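Local atomic coordinates of transcriptional regulator, LacI family (Arthrobacter sp., PDB entry 4RKQ), a protein that probably regulates transcription as a LacI-family repressor or activator whose sugar-binding domain senses a small effector molecule. Residues 113-118 with 276-281; 143-148 with 168-173. All coordinates share one frame; numbering follows the deposited sequence.

Contact 1 (113-118 with 276-281); sequences QHAAKV and LKHRLV
Helix 112-125 meets strand 273-281 here, and the imidazole of His114 carries much of the contact, at the break of the strand around Lys277 and His278. From CB the side chain runs with CG anti to the backbone N (chi1 167°), which lays the ring beside those two residues. CG lies 3.9 Å from Lys277 CD. ND1, CD2 and CE1 share that same methylene, because CD sits over the middle of the ring. Lys277 CD is 3.9 Å from the His114 ring centroid and 9° off the ring normal, a clear CH-pi contact. The two side chains cross at about a right angle. At the CD2-NE2 edge, near the ring plane, His278 O is 3.5 Å from NE2. The opposite face is met by Val118 CG2 from the next turn of the helix, offset toward the rim. An alanine here removes the ring between Lys277 CD and Val118 CG2, and would probably loosen the lysine chain and the hold of the helix on the break. Lys277 NZ makes a salt bridge with Asp111 OD2, while OD1 of the same carboxylate accepts a hydrogen bond from His114 N. Only Val118 with Leu280 is helix on strand proper, CG1 packing on Leu280 CB at 3.8 Å. Ala115 CB lies 4.2 Å from His278 ND1, in a buried spot. Strand 273-281 bonds by backbone to Asn109 and Asp111 through Leu276, and to Ala243 through Arg279. This is consistent with a crossover strand between the two subdomains of the LacI fold. The chemistry is mainly apolar. Lys277 NZ stays 5.5 Å from His114 ND1 and is paired with Asp111, which would probably offset its charge, so any shift in the histidine's ionisation is likely to be modest.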
ATOM      1  N   GLN A 113      21.100 -14.477  -6.621  1.00 21.68           N
ATOM      2  CA  GLN A 113      22.225 -15.210  -6.028  1.00 24.98           C
ATOM      3  C   GLN A 113      22.964 -14.349  -5.033  1.00 18.91           C
ATOM      4  O   GLN A 113      23.365 -14.808  -3.963  1.00 26.93           O
ATOM      5  CB  GLN A 113      23.181 -15.678  -7.103  1.00 31.97           C
ATOM      6  CG  GLN A 113      22.517 -16.754  -7.917  1.00 38.37           C
ATOM      7  CD  GLN A 113      23.482 -17.489  -8.790  1.00 73.24           C
ATOM      8  OE1 GLN A 113      24.698 -17.426  -8.591  1.00 59.81           O
ATOM      9  NE2 GLN A 113      22.947 -18.204  -9.764  1.00 63.62           N
ATOM     10  N   HIS A 114      23.146 -13.094  -5.378  1.00 29.26           N
ATOM     11  CA  HIS A 114      23.745 -12.169  -4.477  1.00 22.53           C
ATOM     12  C   HIS A 114      22.905 -11.933  -3.211  1.00 24.54           C
ATOM     13  O   HIS A 114      23.428 -11.907  -2.086  1.00 31.27           O
ATOM     14  CB  HIS A 114      23.995 -10.876  -5.174  1.00 30.35           C
ATOM     15  CG  HIS A 114      24.317  -9.768  -4.242  1.00 35.16           C
ATOM     16  ND1 HIS A 114      25.600  -9.502  -3.831  1.00 33.73           N
ATOM     17  CD2 HIS A 114      23.519  -8.884  -3.597  1.00 39.67           C
ATOM     18  CE1 HIS A 114      25.589  -8.474  -3.009  1.00 28.26           C
ATOM     19  NE2 HIS A 114      24.337  -8.090  -2.835  1.00 45.19           N
ATOM     20  N   ALA A 115      21.600 -11.747  -3.381  1.00 22.21           N
ATOM     21  CA  ALA A 115      20.707 -11.533  -2.240  1.00 25.24           C
ATOM     22  C   ALA A 115      20.742 -12.732  -1.295  1.00 27.19           C
ATOM     23  O   ALA A 115      20.743 -12.567  -0.073  1.00 28.08           O
ATOM     24  CB  ALA A 115      19.263 -11.304  -2.718  1.00 18.46           C
ATOM     25  N   ALA A 116      20.715 -13.927  -1.875  1.00 23.74           N
ATOM     26  CA  ALA A 116      20.693 -15.171  -1.115  1.00 22.96           C
ATOM     27  C   ALA A 116      21.967 -15.304  -0.307  1.00 28.45           C
ATOM     28  O   ALA A 116      21.930 -15.678   0.868  1.00 28.07           O
ATOM     29  CB  ALA A 116      20.518 -16.364  -2.058  1.00 20.16           C
ATOM     30  N   LYS A 117      23.085 -14.948  -0.911  1.00 26.27           N
ATOM     31  CA  LYS A 117      24.367 -15.031  -0.237  1.00 30.81           C
ATOM     32  C   LYS A 117      24.409 -14.074   0.927  1.00 31.10           C
ATOM     33  O   LYS A 117      24.835 -14.437   2.008  1.00 27.64           O
ATOM     34  CB  LYS A 117      25.524 -14.744  -1.198  1.00 41.66           C
ATOM     35  CG  LYS A 117      26.847 -14.474  -0.492  1.00 40.04           C
ATOM     36  CD  LYS A 117      28.057 -14.933  -1.296  1.00 75.53           C
ATOM     37  CE  LYS A 117      28.469 -13.956  -2.385  1.00 65.40           C
ATOM     38  NZ  LYS A 117      29.206 -12.779  -1.858  1.00125.26           N
ATOM     39  N   VAL A 118      23.932 -12.856   0.724  1.00 24.35           N
ATOM     40  CA  VAL A 118      23.945 -11.858   1.773  1.00 18.67           C
ATOM     41  C   VAL A 118      23.013 -12.207   2.930  1.00 25.39           C
ATOM     42  O   VAL A 118      23.388 -12.091   4.110  1.00 28.65           O
ATOM     43  CB  VAL A 118      23.675 -10.455   1.224  1.00 27.50           C
ATOM     44  CG1 VAL A 118      23.595  -9.433   2.337  1.00 33.47           C
ATOM     45  CG2 VAL A 118      24.784 -10.061   0.248  1.00 33.74           C
ATOM     46  N   LEU A 276      19.829  -5.081 -10.927  1.00 21.29           N
ATOM     47  CA  LEU A 276      19.954  -4.368  -9.673  1.00 19.35           C
ATOM     48  C   LEU A 276      20.270  -5.349  -8.540  1.00 23.45           C
ATOM     49  O   LEU A 276      19.962  -6.537  -8.623  1.00 19.64           O
ATOM     50  CB  LEU A 276      18.669  -3.596  -9.363  1.00 22.57           C
ATOM     51  CG  LEU A 276      18.246  -2.563 -10.378  1.00 19.35           C
ATOM     52  CD1 LEU A 276      16.960  -1.921  -9.900  1.00 28.09           C
ATOM     53  CD2 LEU A 276      19.334  -1.536 -10.610  1.00 22.34           C
ATOM     54  N   LYS A 277      20.857  -4.827  -7.471  1.00 20.26           N
ATOM     55  CA  LYS A 277      21.278  -5.646  -6.323  0.50 21.38           C
ATOM     56  C   LYS A 277      20.626  -5.122  -5.048  1.00 30.99           C
ATOM     57  O   LYS A 277      20.664  -3.914  -4.785  1.00 24.71           O
ATOM     58  CB  LYS A 277      22.801  -5.614  -6.174  0.50 25.24           C
ATOM     59  CG  LYS A 277      23.580  -6.239  -7.328  0.50 42.32           C
ATOM     60  CD  LYS A 277      24.847  -6.932  -6.840  0.50 53.75           C
ATOM     61  CE  LYS A 277      25.790  -7.287  -7.986  0.50 63.96           C
ATOM     62  NZ  LYS A 277      25.126  -8.032  -9.092  0.50 35.71           N
ATOM     63  N   HIS A 278      20.040  -6.029  -4.253  1.00 23.32           N
ATOM     64  CA  HIS A 278      19.463  -5.663  -2.956  1.00 22.04           C
ATOM     65  C   HIS A 278      20.605  -5.439  -1.981  1.00 22.26           C
ATOM     66  O   HIS A 278      21.705  -5.933  -2.191  1.00 23.37           O
ATOM     67  CB  HIS A 278      18.628  -6.797  -2.392  1.00 24.53           C
ATOM     68  CG  HIS A 278      17.413  -7.122  -3.189  1.00 20.42           C
ATOM     69  ND1 HIS A 278      17.465  -7.844  -4.362  1.00 18.63           N
ATOM     70  CD2 HIS A 278      16.106  -6.833  -2.974  1.00 22.31           C
ATOM     71  CE1 HIS A 278      16.237  -8.011  -4.821  1.00 22.03           C
ATOM     72  NE2 HIS A 278      15.392  -7.429  -3.988  1.00 24.21           N
ATOM     73  N   ARG A 279      20.312  -4.752  -0.884  1.00 25.71           N
ATOM     74  CA  ARG A 279      21.252  -4.581   0.198  1.00 32.18           C
ATOM     75  C   ARG A 279      20.543  -5.044   1.465  1.00 27.76           C
ATOM     76  O   ARG A 279      19.329  -4.882   1.600  1.00 24.74           O
ATOM     77  CB  ARG A 279      21.664  -3.110   0.286  1.00 27.97           C
ATOM     78  CG  ARG A 279      22.607  -2.656  -0.834  1.00 53.95           C
ATOM     79  CD  ARG A 279      23.099  -1.215  -0.652  1.00 87.44           C
ATOM     80  NE  ARG A 279      22.008  -0.240  -0.537  1.00 52.60           N
ATOM     81  CZ  ARG A 279      21.307   0.262  -1.563  1.00 65.12           C
ATOM     82  NH1 ARG A 279      21.560  -0.097  -2.822  1.00 66.56           N
ATOM     83  NH2 ARG A 279      20.336   1.137  -1.326  1.00 58.67           N
ATOM     84  N   LEU A 280      21.298  -5.599   2.404  1.00 25.78           N
ATOM     85  CA  LEU A 280      20.721  -5.994   3.713  1.00 21.44           C
ATOM     86  C   LEU A 280      20.473  -4.779   4.587  1.00 22.76           C
ATOM     87  O   LEU A 280      21.396  -4.034   4.884  1.00 25.76           O
ATOM     88  CB  LEU A 280      21.659  -6.969   4.423  1.00 23.01           C
ATOM     89  CG  LEU A 280      21.257  -7.439   5.815  1.00 32.71           C
ATOM     90  CD1 LEU A 280      19.887  -8.118   5.842  1.00 26.80           C
ATOM     91  CD2 LEU A 280      22.354  -8.335   6.359  1.00 29.53           C
ATOM     92  N   VAL A 281      19.225  -4.565   4.977  1.00 22.48           N
ATOM     93  CA  VAL A 281      18.864  -3.498   5.905  1.00 23.60           C
ATOM     94  C   VAL A 281      18.545  -4.161   7.248  1.00 25.28           C
ATOM     95  O   VAL A 281      17.557  -4.918   7.396  1.00 22.04           O
ATOM     96  CB  VAL A 281      17.676  -2.672   5.387  1.00 29.50           C
ATOM     97  CG1 VAL A 281      17.287  -1.593   6.390  1.00 35.80           C
ATOM     98  CG2 VAL A 281      18.022  -2.078   4.036  1.00 30.08           C
TER

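Contact 2 (143-148 with 168-173); sequences DEPVPC and LIVAEE
The backbone of Ile169 is gripped by two hydrogen bonds, one with Tyr133 and one with Glu135, on successive steps along strand 131-136. This is the parallel pairing of a beta-alpha-beta crossover: strand 131-136, helix 150-161, then strand 166-171. Segment 143-148 lies in the loop before that helix. No hydrogen bond links it to segment 168-173. The contact is apolar and lies at the surface, on an outermost strand of the sheet within this chain. Ala171 also pairs by backbone with Glu135, and with Gly137. The side chains of Ile169 and Ala171 touch helix 175-188. Leu168 and Val170 point to the loop instead. Leu168 has CG anti to its backbone N (chi1 -178°), which sets the branch against the loop. Its CD2 methyl rests on the flat faces of two successive peptide groups. Leu168 CD2 is 3.4 Å from Pro145 C and 3.3 Å from Val146 C, close packing in both cases. Pro147 N follows at 3.5 Å from CD2, and the proline ring touches the same methyl obliquely through CD at 4.0 Å. The extended backbone from Pro145 to Pro147 thus bends around one leucine branch. The side chain of Val146 points away from the strand, so this residue contributes mainly backbone. Glu144 and Pro145 are poorly ordered, and the loop is probably mobile at that end. Cys148 N has a weak hydrogen bond to Glu135 OE2 at the other end. Pro145 CB touches two neighbouring strand side chains, Leu168 CD2 at 3.6 Å and Val170 CG2 at 3.7 Å.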
ATOM      1  N   ASP A 143       5.236 -34.558  -3.642  1.00 50.95           N
ATOM      2  CA  ASP A 143       5.341 -35.331  -2.382  1.00 84.65           C
ATOM      3  C   ASP A 143       5.710 -34.430  -1.194  1.00 62.39           C
ATOM      4  O   ASP A 143       5.179 -34.585  -0.089  1.00 41.03           O
ATOM      5  CB  ASP A 143       6.369 -36.476  -2.517  1.00 79.97           C
ATOM      6  N   GLU A 144       6.628 -33.495  -1.426  1.00 62.57           N
ATOM      7  CA  GLU A 144       6.975 -32.472  -0.428  1.00 61.68           C
ATOM      8  C   GLU A 144       7.195 -31.139  -1.146  1.00 70.61           C
ATOM      9  O   GLU A 144       7.332 -31.117  -2.373  1.00 73.32           O
ATOM     10  CB  GLU A 144       8.242 -32.882   0.335  1.00 74.09           C
ATOM     11  CG  GLU A 144       8.040 -34.044   1.301  1.00 90.81           C
ATOM     12  CD  GLU A 144       9.335 -34.530   1.921  1.00123.48           C
ATOM     13  OE1 GLU A 144      10.342 -34.646   1.192  1.00 74.28           O
ATOM     14  OE2 GLU A 144       9.345 -34.808   3.139  1.00 65.76           O
ATOM     15  N   PRO A 145       7.215 -30.019  -0.393  1.00 72.18           N
ATOM     16  CA  PRO A 145       7.586 -28.721  -0.988  1.00 57.31           C
ATOM     17  C   PRO A 145       8.930 -28.761  -1.745  1.00102.98           C
ATOM     18  O   PRO A 145       9.877 -29.357  -1.251  1.00 39.63           O
ATOM     19  CB  PRO A 145       7.701 -27.800   0.242  1.00 70.47           C
ATOM     20  CG  PRO A 145       6.811 -28.401   1.275  1.00 67.67           C
ATOM     21  CD  PRO A 145       6.798 -29.888   1.021  1.00 92.54           C
ATOM     22  N   VAL A 146       8.993 -28.144  -2.929  1.00 42.45           N
ATOM     23  CA  VAL A 146      10.252 -27.929  -3.692  1.00 57.46           C
ATOM     24  C   VAL A 146      10.302 -26.428  -4.090  1.00 47.05           C
ATOM     25  O   VAL A 146       9.239 -25.814  -4.257  1.00 46.10           O
ATOM     26  CB  VAL A 146      10.305 -28.853  -4.938  1.00 86.38           C
ATOM     27  CG1 VAL A 146       9.323 -28.380  -6.017  1.00 51.02           C
ATOM     28  CG2 VAL A 146      11.720 -28.967  -5.491  1.00 62.45           C
ATOM     29  N   PRO A 147      11.513 -25.817  -4.198  1.00 37.90           N
ATOM     30  CA  PRO A 147      11.505 -24.366  -4.456  1.00 32.57           C
ATOM     31  C   PRO A 147      11.077 -24.067  -5.881  1.00 44.99           C
ATOM     32  O   PRO A 147      11.661 -24.634  -6.806  1.00 36.85           O
ATOM     33  CB  PRO A 147      12.969 -23.933  -4.247  1.00 33.19           C
ATOM     34  CG  PRO A 147      13.687 -25.120  -3.723  1.00 44.29           C
ATOM     35  CD  PRO A 147      12.882 -26.339  -4.051  1.00 52.41           C
ATOM     36  N   CYS A 148      10.083 -23.186  -6.041  1.00 31.02           N
ATOM     37  CA  CYS A 148       9.534 -22.838  -7.362  1.00 57.97           C
ATOM     38  C   CYS A 148       9.894 -21.453  -7.936  1.00 39.62           C
ATOM     39  O   CYS A 148       9.816 -21.283  -9.138  1.00 55.11           O
ATOM     40  CB  CYS A 148       8.023 -22.993  -7.362  1.00 37.21           C
ATOM     41  SG  CYS A 148       7.166 -22.354  -5.902  1.00 58.05           S
ATOM     42  N   LEU A 168      12.075 -26.170   3.862  1.00 29.47           N
ATOM     43  CA  LEU A 168      11.247 -25.358   2.985  1.00 28.63           C
ATOM     44  C   LEU A 168       9.780 -25.367   3.412  1.00 31.59           C
ATOM     45  O   LEU A 168       9.184 -26.421   3.616  1.00 34.17           O
ATOM     46  CB  LEU A 168      11.339 -25.881   1.564  1.00 27.57           C
ATOM     47  CG  LEU A 168      10.549 -25.105   0.502  1.00 24.27           C
ATOM     48  CD1 LEU A 168      11.152 -23.726   0.281  1.00 26.26           C
ATOM     49  CD2 LEU A 168      10.556 -25.911  -0.809  1.00 43.49           C
ATOM     50  N   ILE A 169       9.207 -24.166   3.503  1.00 26.63           N
ATOM     51  CA  ILE A 169       7.771 -23.955   3.732  1.00 24.16           C
ATOM     52  C   ILE A 169       7.267 -23.207   2.507  1.00 21.24           C
ATOM     53  O   ILE A 169       7.996 -22.375   1.947  1.00 22.33           O
ATOM     54  CB  ILE A 169       7.510 -23.058   4.956  1.00 23.80           C
ATOM     55  CG1 ILE A 169       8.362 -23.488   6.142  1.00 37.98           C
ATOM     56  CG2 ILE A 169       6.022 -23.055   5.335  1.00 35.44           C
ATOM     57  CD1 ILE A 169       8.416 -22.427   7.205  1.00 31.34           C
ATOM     58  N   VAL A 170       6.069 -23.564   2.076  1.00 19.55           N
ATOM     59  CA  VAL A 170       5.413 -22.935   0.930  1.00 22.50           C
ATOM     60  C   VAL A 170       4.046 -22.468   1.391  1.00 25.15           C
ATOM     61  O   VAL A 170       3.386 -23.139   2.148  1.00 27.26           O
ATOM     62  CB  VAL A 170       5.271 -23.912  -0.244  1.00 31.74           C
ATOM     63  CG1 VAL A 170       4.567 -23.260  -1.422  1.00 37.53           C
ATOM     64  CG2 VAL A 170       6.646 -24.388  -0.689  1.00 48.51           C
ATOM     65  N   ALA A 171       3.674 -21.256   0.997  1.00 24.84           N
ATOM     66  CA  ALA A 171       2.363 -20.711   1.291  1.00 24.16           C
ATOM     67  C   ALA A 171       2.006 -19.693   0.197  1.00 26.79           C
ATOM     68  O   ALA A 171       2.890 -19.165  -0.513  1.00 20.40           O
ATOM     69  CB  ALA A 171       2.373 -20.042   2.670  1.00 18.85           C
ATOM     70  N   GLU A 172       0.719 -19.393   0.100  1.00 21.61           N
ATOM     71  CA  GLU A 172       0.216 -18.339  -0.782  1.00 19.84           C
ATOM     72  C   GLU A 172       0.775 -17.018  -0.313  1.00 18.80           C
ATOM     73  O   GLU A 172       1.015 -16.841   0.879  1.00 20.35           O
ATOM     74  CB  GLU A 172      -1.329 -18.304  -0.720  1.00 26.65           C
ATOM     75  CG  GLU A 172      -2.037 -17.705  -1.920  1.00 53.87           C
ATOM     76  CD  GLU A 172      -3.455 -17.271  -1.584  1.00105.32           C
ATOM     77  OE1 GLU A 172      -4.060 -17.867  -0.668  1.00 46.79           O
ATOM     78  OE2 GLU A 172      -3.969 -16.325  -2.220  1.00 60.31           O
ATOM     79  N   GLU A 173       0.956 -16.073  -1.228  1.00 20.32           N
ATOM     80  CA  GLU A 173       1.723 -14.865  -0.930  1.00 24.70           C
ATOM     81  C   GLU A 173       0.797 -13.825  -0.234  1.00 26.17           C
ATOM     82  O   GLU A 173       0.468 -12.820  -0.822  1.00 20.87           O
ATOM     83  CB  GLU A 173       2.280 -14.304  -2.259  1.00 23.40           C
ATOM     84  CG  GLU A 173       3.260 -13.128  -2.164  1.00 23.54           C
ATOM     85  CD  GLU A 173       3.704 -12.584  -3.519  1.00 31.59           C
ATOM     86  OE1 GLU A 173       3.588 -13.278  -4.543  1.00 31.79           O
ATOM     87  OE2 GLU A 173       4.208 -11.466  -3.582  1.00 29.99           O
TER

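How the contacts relate
Contact 1 and contact 2 do not touch. Their centres are 21 Å apart and their nearest atoms about 11 Å. Strand 273-281 of contact 1 lies in the middle of the strand order, where the two subdomains probably join. Strand 166-171 of contact 2 is an edge strand within this chain. Both segments of contact 2 fall in the chain between the segments of contact 1. Helix 150-161 bridges the gap, since it follows loop 143-148 and its Ala154 and Val155 meet Ala116 of helix 112-125. Contact 1 is partly buried; contact 2 is peripheral. In relatives the effector binds in the cleft between subdomains.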